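PDB 4JLE: phist from Plasmodium falciparum, which binds the virulence factor PfEMP1 through its PHIST domain, a protein-interaction module, and comigrates with it to knobs on the infected erythrocyte surface. Local coordinates for the interface of chains A and B. Sequence-based numbering; all coordinates share one arbitrary frame. Chains: chain A/B, Phist.

The interface of chains A and B. Residues chain A 107, 111, 120, 124; chain B 40, 43-44, 110.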
ATOM      1  N   PHE A 107      -8.326   2.842  13.934  1.00 64.76           N
ATOM      2  CA  PHE A 107      -7.448   3.272  15.015  1.00 66.33           C
ATOM      3  C   PHE A 107      -7.970   4.555  15.674  1.00 71.70           C
ATOM      4  O   PHE A 107      -8.129   4.581  16.893  1.00 72.66           O
ATOM      5  CB  PHE A 107      -5.985   3.445  14.549  1.00 68.62           C
ATOM      6  CG  PHE A 107      -5.073   4.053  15.610  1.00 71.24           C
ATOM      7  CD1 PHE A 107      -4.914   5.432  15.706  1.00 75.78           C
ATOM      8  CD2 PHE A 107      -4.449   3.257  16.562  1.00 74.06           C
ATOM      9  CE1 PHE A 107      -4.129   6.001  16.723  1.00 76.84           C
ATOM     10  CE2 PHE A 107      -3.659   3.826  17.570  1.00 77.46           C
ATOM     11  CZ  PHE A 107      -3.502   5.192  17.647  1.00 76.05           C
ATOM     12  N   ASN A 111      -9.783   4.772  19.574  1.00 57.46           N
ATOM     13  CA  ASN A 111      -8.836   5.386  20.522  1.00 55.91           C
ATOM     14  C   ASN A 111      -9.629   6.360  21.445  1.00 57.25           C
ATOM     15  O   ASN A 111     -10.594   6.983  20.974  1.00 58.62           O
ATOM     16  CB  ASN A 111      -7.664   6.079  19.765  1.00 51.04           C
ATOM     17  CG  ASN A 111      -6.476   6.544  20.608  1.00 72.90           C
ATOM     18  OD1 ASN A 111      -5.988   5.858  21.517  1.00 70.68           O
ATOM     19  ND2 ASN A 111      -5.940   7.720  20.295  1.00 62.08           N
ATOM     20  N   PHE A 120       1.999   8.598  25.715  1.00 46.09           N
ATOM     21  CA  PHE A 120       1.862   8.977  24.312  1.00 44.85           C
ATOM     22  C   PHE A 120       3.250   9.258  23.706  1.00 45.95           C
ATOM     23  O   PHE A 120       3.528   8.793  22.614  1.00 46.94           O
ATOM     24  CB  PHE A 120       0.942  10.197  24.160  1.00 47.33           C
ATOM     25  CG  PHE A 120       0.851  10.676  22.735  1.00 49.52           C
ATOM     26  CD1 PHE A 120       0.076   9.991  21.801  1.00 53.00           C
ATOM     27  CD2 PHE A 120       1.568  11.788  22.314  1.00 51.89           C
ATOM     28  CE1 PHE A 120       0.025  10.411  20.465  1.00 53.91           C
ATOM     29  CE2 PHE A 120       1.505  12.217  20.986  1.00 54.51           C
ATOM     30  CZ  PHE A 120       0.725  11.532  20.072  1.00 52.88           C
ATOM     31  N   LEU A 124       5.189   7.244  20.720  1.00 41.61           N
ATOM     32  CA  LEU A 124       5.663   8.071  19.621  1.00 42.45           C
ATOM     33  C   LEU A 124       7.160   7.888  19.387  1.00 43.99           C
ATOM     34  O   LEU A 124       7.565   7.770  18.252  1.00 41.72           O
ATOM     35  CB  LEU A 124       5.339   9.532  19.933  1.00 43.85           C
ATOM     36  CG  LEU A 124       5.286  10.491  18.773  1.00 50.54           C
ATOM     37  CD1 LEU A 124       4.127  10.162  17.789  1.00 50.09           C
ATOM     38  CD2 LEU A 124       5.120  11.883  19.306  1.00 55.75           C
TER
ATOM     39  N   MET B  40      -3.548  14.302  19.656  1.00 41.81           N
ATOM     40  CA  MET B  40      -2.972  13.003  19.271  1.00 40.93           C
ATOM     41  C   MET B  40      -3.137  12.767  17.784  1.00 45.45           C
ATOM     42  O   MET B  40      -2.209  12.287  17.133  1.00 44.13           O
ATOM     43  CB  MET B  40      -3.622  11.852  20.062  1.00 43.29           C
ATOM     44  CG  MET B  40      -3.283  11.881  21.586  1.00 46.03           C
ATOM     45  SD  MET B  40      -3.830  10.335  22.377  1.00 48.51           S
ATOM     46  CE  MET B  40      -5.465  10.821  23.090  1.00 43.80           C
ATOM     47  N   ILE B  43      -0.791  15.086  15.772  1.00 41.96           N
ATOM     48  CA  ILE B  43       0.578  14.565  15.812  1.00 42.49           C
ATOM     49  C   ILE B  43       0.710  13.332  14.895  1.00 49.93           C
ATOM     50  O   ILE B  43       1.694  13.232  14.167  1.00 49.01           O
ATOM     51  CB  ILE B  43       1.056  14.267  17.284  1.00 45.47           C
ATOM     52  CG1 ILE B  43       1.226  15.571  18.098  1.00 45.30           C
ATOM     53  CG2 ILE B  43       2.392  13.493  17.305  1.00 44.94           C
ATOM     54  CD1 ILE B  43       1.273  15.367  19.632  1.00 42.61           C
ATOM     55  N   PHE B  44      -0.279  12.422  14.909  1.00 49.49           N
ATOM     56  CA  PHE B  44      -0.186  11.230  14.086  1.00 51.74           C
ATOM     57  C   PHE B  44      -0.304  11.578  12.605  1.00 54.96           C
ATOM     58  O   PHE B  44       0.377  10.945  11.807  1.00 51.58           O
ATOM     59  CB  PHE B  44      -1.200  10.149  14.507  1.00 55.29           C
ATOM     60  CG  PHE B  44      -0.762   9.332  15.713  1.00 58.70           C
ATOM     61  CD1 PHE B  44       0.494   8.721  15.748  1.00 63.21           C
ATOM     62  CD2 PHE B  44      -1.624   9.128  16.792  1.00 60.68           C
ATOM     63  CE1 PHE B  44       0.894   7.960  16.861  1.00 64.33           C
ATOM     64  CE2 PHE B  44      -1.235   8.346  17.885  1.00 63.32           C
ATOM     65  CZ  PHE B  44       0.027   7.781  17.918  1.00 61.88           C
ATOM     66  N   LEU B 110      -2.092   2.812  24.201  1.00 50.68           N
ATOM     67  CA  LEU B 110      -2.734   4.069  24.594  1.00 49.76           C
ATOM     68  C   LEU B 110      -4.140   3.901  25.149  1.00 55.29           C
ATOM     69  O   LEU B 110      -4.754   4.875  25.580  1.00 55.10           O
ATOM     70  CB  LEU B 110      -2.766   5.044  23.377  1.00 48.06           C
ATOM     71  CG  LEU B 110      -1.405   5.497  22.799  1.00 50.08           C
ATOM     72  CD1 LEU B 110      -1.604   6.249  21.543  1.00 51.04           C
ATOM     73  CD2 LEU B 110      -0.624   6.360  23.760  1.00 48.64           C
TER
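B:Phe44 is held between two phenyl rings of the other chain, A:Phe120 on one side of its plane and A:Phe107 on the opposite side. A:Phe120 comes edge-on from the facing direction, planes at 73°, with CZ above the rim of the B:Phe44 face and CE1 3.5 Å from B:Phe44 CE2. A:Phe107 stands almost perpendicular, at 89°, and directs its CE1–CZ edge at the same rim, CZ lying 3.9 Å from B:Phe44 CE2.

Around A:Phe120, B:Met40 lies over one face near its rim, B:Met40 CG 3.8 Å from A:Phe120 CE1, while at the far edge B:Ile43 CD1 meets A:Phe120 CE2 at 3.4 Å. The base of this phenylalanine is covered by B:Leu110, whose CD2 sits 3.7 Å from the A:Phe120 CA. With CG anti to the backbone N (chi1 176°), A:Phe120 extends into chain B between these residues, and contacts on several sides should restrict its rotation. A:Leu124, one turn further on, sets CD2 3.7 Å from B:Ile43 CG2 and brings CD1 beside the B:Phe44 ring. At the margin, the amide of A:Asn111 adds van der Waals contact, OD1 lying 3.8 Å from B:Leu110 CB and ND2 near the B:Met40 sulfur.

The patch joins the start of A helix 117-165 to the start of B helix 37-72, with the ends of helix 77-110 from both chains alongside; two-fold symmetry repeats it at one end of the paired three-helix PHIST domains, a dimer whose biological relevance the structure alone does not show.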